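Local coordinates for replisome organizer (Bacillus phage SPP1, PDB 1NO1), which probably loads the replicative helicase during phage DNA replication, and probably also inhibits it, at residues A[4-9]-A[28-33]. Residues are numbered along the deposited sequence; the frame is centred on the assembly and turned at random.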
ATOM      1  N   LYS A   4       6.636  -5.971   8.455  1.00 37.49           N
ATOM      2  CA  LYS A   4       6.889  -4.613   8.893  1.00 36.80           C
ATOM      3  C   LYS A   4       7.039  -3.709   7.676  1.00 36.51           C
ATOM      4  O   LYS A   4       6.778  -2.504   7.732  1.00 36.81           O
ATOM      5  CB  LYS A   4       8.143  -4.553   9.784  1.00 37.17           C
ATOM      6  N   ASP A   5       7.470  -4.280   6.561  1.00 35.88           N
ATOM      7  CA  ASP A   5       7.638  -3.465   5.371  1.00 35.32           C
ATOM      8  C   ASP A   5       6.241  -3.194   4.749  1.00 34.23           C
ATOM      9  O   ASP A   5       6.036  -2.159   4.144  1.00 34.28           O
ATOM     10  CB  ASP A   5       8.630  -4.105   4.382  1.00 35.22           C
ATOM     11  CG  ASP A   5      10.096  -4.005   4.836  1.00 36.84           C
ATOM     12  OD1 ASP A   5      10.446  -3.179   5.724  1.00 39.34           O
ATOM     13  OD2 ASP A   5      11.003  -4.714   4.328  1.00 38.04           O
ATOM     14  N   VAL A   6       5.295  -4.114   4.928  1.00 33.39           N
ATOM     15  CA  VAL A   6       3.914  -3.923   4.469  1.00 32.68           C
ATOM     16  C   VAL A   6       3.239  -2.847   5.313  1.00 32.99           C
ATOM     17  O   VAL A   6       2.484  -2.021   4.807  1.00 33.03           O
ATOM     18  CB  VAL A   6       3.075  -5.228   4.578  1.00 32.99           C
ATOM     19  CG1 VAL A   6       1.606  -4.987   4.167  1.00 31.93           C
ATOM     20  CG2 VAL A   6       3.660  -6.304   3.688  1.00 31.90           C
ATOM     21  N   VAL A   7       3.506  -2.856   6.613  1.00 33.22           N
ATOM     22  CA  VAL A   7       3.011  -1.796   7.466  1.00 33.47           C
ATOM     23  C   VAL A   7       3.423  -0.403   6.919  1.00 34.63           C
ATOM     24  O   VAL A   7       2.620   0.545   6.994  1.00 34.80           O
ATOM     25  CB  VAL A   7       3.500  -1.963   8.921  1.00 33.76           C
ATOM     26  CG1 VAL A   7       3.177  -0.729   9.770  1.00 32.27           C
ATOM     27  CG2 VAL A   7       2.914  -3.209   9.544  1.00 32.42           C
ATOM     28  N   GLN A   8       4.645  -0.257   6.387  1.00 34.79           N
ATOM     29  CA  GLN A   8       5.031   1.040   5.816  1.00 36.19           C
ATOM     30  C   GLN A   8       4.273   1.402   4.554  1.00 36.08           C
ATOM     31  O   GLN A   8       3.894   2.539   4.398  1.00 36.17           O
ATOM     32  CB  GLN A   8       6.493   1.138   5.397  1.00 36.96           C
ATOM     33  CG  GLN A   8       7.507   0.538   6.257  1.00 40.08           C
ATOM     34  CD  GLN A   8       8.876   1.190   6.039  1.00 47.71           C
ATOM     35  OE1 GLN A   8       9.916   0.609   6.412  1.00 49.05           O
ATOM     36  NE2 GLN A   8       8.886   2.405   5.453  1.00 49.45           N
ATOM     37  N   ILE A   9       4.127   0.464   3.619  1.00 35.93           N
ATOM     38  CA  ILE A   9       3.353   0.747   2.422  1.00 35.20           C
ATOM     39  C   ILE A   9       1.983   1.297   2.828  1.00 35.32           C
ATOM     40  O   ILE A   9       1.541   2.327   2.317  1.00 35.18           O
ATOM     41  CB  ILE A   9       3.167  -0.539   1.606  1.00 35.81           C
ATOM     42  CG1 ILE A   9       4.514  -0.981   1.040  1.00 35.75           C
ATOM     43  CG2 ILE A   9       2.141  -0.329   0.478  1.00 32.94           C
ATOM     44  CD1 ILE A   9       5.069   0.059   0.045  1.00 35.28           C
ATOM     45  N   GLY A  28      -5.730  -6.616  10.128  1.00 38.54           N
ATOM     46  CA  GLY A  28      -6.231  -7.561   9.133  1.00 37.13           C
ATOM     47  C   GLY A  28      -5.851  -7.229   7.694  1.00 36.60           C
ATOM     48  O   GLY A  28      -5.522  -8.126   6.914  1.00 36.56           O
ATOM     49  N   THR A  29      -5.897  -5.944   7.340  1.00 35.89           N
ATOM     50  CA  THR A  29      -5.462  -5.490   6.031  1.00 35.14           C
ATOM     51  C   THR A  29      -3.961  -5.750   5.838  1.00 36.04           C
ATOM     52  O   THR A  29      -3.527  -6.125   4.742  1.00 36.46           O
ATOM     53  CB  THR A  29      -5.803  -4.004   5.856  1.00 34.89           C
ATOM     54  OG1 THR A  29      -7.217  -3.861   5.647  1.00 35.00           O
ATOM     55  CG2 THR A  29      -5.207  -3.436   4.573  1.00 33.34           C
ATOM     56  N   VAL A  30      -3.163  -5.553   6.891  1.00 36.07           N
ATOM     57  CA  VAL A  30      -1.734  -5.827   6.788  1.00 36.55           C
ATOM     58  C   VAL A  30      -1.519  -7.310   6.459  1.00 36.56           C
ATOM     59  O   VAL A  30      -0.751  -7.676   5.552  1.00 36.53           O
ATOM     60  CB  VAL A  30      -0.984  -5.530   8.115  1.00 36.93           C
ATOM     61  CG1 VAL A  30       0.384  -6.149   8.083  1.00 36.37           C
ATOM     62  CG2 VAL A  30      -0.850  -4.028   8.353  1.00 37.51           C
ATOM     63  N   LYS A  31      -2.226  -8.166   7.184  1.00 35.72           N
ATOM     64  CA  LYS A  31      -2.077  -9.586   6.970  1.00 35.51           C
ATOM     65  C   LYS A  31      -2.467 -10.016   5.535  1.00 35.44           C
ATOM     66  O   LYS A  31      -1.763 -10.833   4.926  1.00 35.89           O
ATOM     67  CB  LYS A  31      -2.821 -10.397   8.053  1.00 35.42           C
ATOM     68  N   ALA A  32      -3.558  -9.474   4.998  1.00 34.46           N
ATOM     69  CA  ALA A  32      -4.015  -9.884   3.666  1.00 34.57           C
ATOM     70  C   ALA A  32      -3.146  -9.318   2.525  1.00 34.69           C
ATOM     71  O   ALA A  32      -2.804 -10.048   1.594  1.00 34.84           O
ATOM     72  CB  ALA A  32      -5.493  -9.527   3.457  1.00 33.94           C
ATOM     73  N   TRP A  33      -2.785  -8.030   2.580  1.00 34.23           N
ATOM     74  CA  TRP A  33      -1.893  -7.468   1.553  1.00 33.66           C
ATOM     75  C   TRP A  33      -0.521  -8.232   1.538  1.00 34.67           C
ATOM     76  O   TRP A  33       0.109  -8.441   0.473  1.00 35.82           O
ATOM     77  CB  TRP A  33      -1.745  -5.924   1.700  1.00 32.91           C
ATOM     78  CG  TRP A  33      -2.952  -5.088   1.281  1.00 30.89           C
ATOM     79  CD1 TRP A  33      -4.296  -5.445   1.375  1.00 31.03           C
ATOM     80  CD2 TRP A  33      -2.940  -3.782   0.673  1.00 30.32           C
ATOM     81  NE1 TRP A  33      -5.087  -4.430   0.885  1.00 31.16           N
ATOM     82  CE2 TRP A  33      -4.287  -3.404   0.448  1.00 29.33           C
ATOM     83  CE3 TRP A  33      -1.922  -2.885   0.301  1.00 33.56           C
ATOM     84  CZ2 TRP A  33      -4.643  -2.194  -0.167  1.00 31.54           C
ATOM     85  CZ3 TRP A  33      -2.275  -1.649  -0.280  1.00 33.32           C
ATOM     86  CH2 TRP A  33      -3.626  -1.319  -0.511  1.00 32.29           C
TER
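V30 packs against two valines of helix 3-16, V6 and V7. One of its methyls is shared between them. V30 CB is not itself in close contact, lying 4.7 Å from V7 CG2. The two methyls that branch from it make the contact. With V30 CG1 anti to the backbone N (chi1 165°), this methyl swings towards helix 3-16. V30 CG1 lies 4.1 Å from V7 CG2. V30 CG1 is also 4.3 Å from V6 CG1. V30 CG2, the other tip, meets V7 CG2 alone, at 4.0 Å. One methyl of V7 thus touches both branches of V30, and the two side chains cross at a slant. V6 reaches deeper. V6 CG1, anti to its own N (chi1 177°), points at the backbone of helix 26-37, where it packs 3.8 Å from V30 O. V6 CG1 is also 4.3 Å from W33 CB. The W33 indole runs on toward I9 without reaching contact: W33 CZ3 stays 4.7 Å from I9 CG2. T29 CG2, one turn earlier in the same helix, covers one face of this indole near its rim. No hydrogen bond joins the segments. The contact is small, and its side chains meet as apolar groups, buried at V6 and open to solvent at V7. The segment axes cross at 112°, which confines the touching residues to a short patch. This is plain helix-helix packing in a compact all-helical domain. L10, one turn beyond V6, extends the seam by touching T29, V30 and W33. I9 touches L42, I45 and M46 of helix 42-55, so helix 3-16 packs against both other helices.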